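Local coordinates for protein SGNH-hydrolase family esterase (Altererythrobacter indicus, PDB 7C2A) that is an SGNH-hydrolase family esterase, probably acting on ester bonds of lipid-like substrates such as lysophospholipids, at residues S5-A10 with K71-I76. Residues are numbered along the deposited sequence; the frame is centred on the assembly and turned at random.
With ACT (acetate ion), chain G.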
loop_
_atom_site.group_PDB
_atom_site.type_symbol
_atom_site.label_atom_id
_atom_site.label_comp_id
_atom_site.label_asym_id
_atom_site.label_seq_id
_atom_site.Cartn_x
_atom_site.Cartn_y
_atom_site.Cartn_z
ATOM N N SER A 5 25.080 3.199 7.956
ATOM C CA SER A 5 23.761 2.624 8.149
ATOM C C SER A 5 23.416 1.609 7.062
ATOM O O SER A 5 23.916 1.670 5.933
ATOM C CB SER A 5 22.728 3.747 8.150
ATOM O OG SER A 5 22.973 4.641 9.222
ATOM N N ARG A 6 22.528 0.685 7.419
ATOM C CA ARG A 6 21.978 -0.293 6.489
ATOM C C ARG A 6 20.876 0.339 5.649
ATOM O O ARG A 6 19.939 0.941 6.182
ATOM C CB ARG A 6 21.379 -1.474 7.251
ATOM C CG ARG A 6 22.231 -1.993 8.401
ATOM C CD ARG A 6 23.535 -2.633 7.910
ATOM N NE ARG A 6 23.325 -3.576 6.811
ATOM C CZ ARG A 6 22.899 -4.827 6.977
ATOM N NH1 ARG A 6 22.623 -5.301 8.186
ATOM N NH2 ARG A 6 22.726 -5.608 5.915
ATOM N N VAL A 7 20.942 0.153 4.341
ATOM C CA VAL A 7 20.023 0.815 3.430
ATOM C C VAL A 7 18.843 -0.096 3.119
ATOM O O VAL A 7 19.020 -1.227 2.652
ATOM C CB VAL A 7 20.753 1.255 2.158
ATOM C CG1 VAL A 7 19.785 1.884 1.184
ATOM C CG2 VAL A 7 21.886 2.222 2.519
ATOM N N ILE A 8 17.633 0.400 3.366
ATOM C CA ILE A 8 16.403 -0.335 3.096
ATOM C C ILE A 8 15.542 0.515 2.177
ATOM O O ILE A 8 15.350 1.704 2.434
ATOM C CB ILE A 8 15.630 -0.656 4.391
ATOM C CG1 ILE A 8 16.503 -1.471 5.353
ATOM C CG2 ILE A 8 14.317 -1.371 4.068
ATOM C CD1 ILE A 8 15.883 -1.695 6.722
ATOM N N LEU A 9 15.042 -0.084 1.098
ATOM C CA LEU A 9 14.106 0.598 0.211
ATOM C C LEU A 9 12.675 0.294 0.643
ATOM O O LEU A 9 12.282 -0.872 0.690
ATOM C CB LEU A 9 14.319 0.105 -1.218
ATOM C CG LEU A 9 13.359 0.703 -2.245
ATOM C CD1 LEU A 9 13.586 2.204 -2.384
ATOM C CD2 LEU A 9 13.493 0.024 -3.606
ATOM N N ALA A 10 11.903 1.329 0.953
ATOM C CA ALA A 10 10.478 1.189 1.255
ATOM C C ALA A 10 9.707 1.612 0.008
ATOM O O ALA A 10 9.520 2.801 -0.249
ATOM C CB ALA A 10 10.108 2.023 2.481
ATOM N N LYS A 71 23.112 0.855 -3.011
ATOM C CA LYS A 71 22.193 -0.205 -3.383
ATOM C C LYS A 71 21.421 -0.679 -2.155
ATOM O O LYS A 71 22.027 -0.937 -1.103
ATOM C CB LYS A 71 22.988 -1.368 -3.957
ATOM C CG LYS A 71 22.139 -2.467 -4.529
ATOM C CD LYS A 71 23.015 -3.584 -5.058
ATOM C CE LYS A 71 22.179 -4.595 -5.803
ATOM N NZ LYS A 71 23.043 -5.625 -6.451
ATOM N N PRO A 72 20.101 -0.814 -2.238
ATOM C CA PRO A 72 19.349 -1.317 -1.087
ATOM C C PRO A 72 19.806 -2.705 -0.681
ATOM O O PRO A 72 20.086 -3.566 -1.518
ATOM C CB PRO A 72 17.905 -1.336 -1.594
ATOM C CG PRO A 72 17.875 -0.267 -2.652
ATOM C CD PRO A 72 19.212 -0.382 -3.332
ATOM N N GLU A 73 19.866 -2.910 0.629
ATOM C CA GLU A 73 20.187 -4.203 1.201
ATOM C C GLU A 73 18.939 -5.028 1.508
ATOM O O GLU A 73 19.045 -6.228 1.772
ATOM C CB GLU A 73 21.064 -4.004 2.447
ATOM C CG GLU A 73 22.354 -3.232 2.124
ATOM C CD GLU A 73 23.129 -2.803 3.358
ATOM O OE1 GLU A 73 23.131 -1.589 3.663
ATOM O OE2 GLU A 73 23.747 -3.680 3.998
ATOM N N LEU A 74 17.769 -4.412 1.420
ATOM C CA LEU A 74 16.476 -5.058 1.557
ATOM C C LEU A 74 15.498 -4.123 0.874
ATOM O O LEU A 74 15.619 -2.904 1.007
ATOM C CB LEU A 74 16.082 -5.199 3.032
ATOM C CG LEU A 74 14.644 -5.623 3.336
ATOM C CD1 LEU A 74 14.383 -7.039 2.863
ATOM C CD2 LEU A 74 14.358 -5.519 4.828
ATOM N N ALA A 75 14.546 -4.694 0.141
ATOM C CA ALA A 75 13.453 -3.935 -0.456
ATOM C C ALA A 75 12.148 -4.420 0.149
ATOM O O ALA A 75 11.843 -5.617 0.091
ATOM C CB ALA A 75 13.404 -4.119 -1.974
ATOM N N ILE A 76 11.382 -3.495 0.710
ATOM C CA ILE A 76 10.054 -3.780 1.235
ATOM C C ILE A 76 9.054 -3.296 0.200
ATOM O O ILE A 76 9.038 -2.110 -0.140
ATOM C CB ILE A 76 9.817 -3.078 2.582
ATOM C CG1 ILE A 76 10.942 -3.381 3.583
ATOM C CG2 ILE A 76 8.448 -3.467 3.121
ATOM C CD1 ILE A 76 10.852 -2.590 4.892
HETATM C C ACT G . 22.966 -5.244 11.438
HETATM O O ACT G . 22.835 -6.427 11.012
HETATM O OXT ACT G . 22.805 -4.159 10.816
HETATM C CH3 ACT G . 23.371 -5.089 12.937
#
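Leu9 and Ala75 pair in parallel, strands 6-10 and 74-76 running 4.7 Å apart at closest, with Leu9 N bonded to Leu74 O at 2.9 Å and Ile76 N to Leu9 O at 2.8 Å. Two residues earlier on each segment, Glu73 binds the first strand with main chain and side chain together. Its N donates to Val7 O, while its side chain crosses those of Arg6 and Val7 at about a right angle: OE1 accepts from Val7 N (2.9 Å, 167° at the hydrogen), and OE2 receives both Arg6 NE (2.8 Å) and NH2 (2.9 Å) in a side-on salt bridge. OE2 lies in the guanidinium plane, yet both nitrogens meet it from the same face of the carboxylate. The Arg6 chain bends at chi2 and chi3 (-67° and -48°), the latter setting NE beside Glu73 OE2; NH1 hydrogen-bonds OXT of an acetate ion, probably from the crystallisation liquor. An alanine in place of Glu73 would probably leave Val7 N without its acceptor and the guanidinium without its carboxylate, freer to turn. Further along, Ile8 CG2 touches Ile76 CD1 (3.8 Å), and on the other sheet face Leu9 CB packs against Pro72 CG (3.9 Å). Both strands are internal in the parallel sheet of this α/β fold, 42-48 beside 6-12 and 111-114 beside 74-78; helix 27-35 touches Ile8 and Ile76, helix 54-66 Leu9 and Pro72.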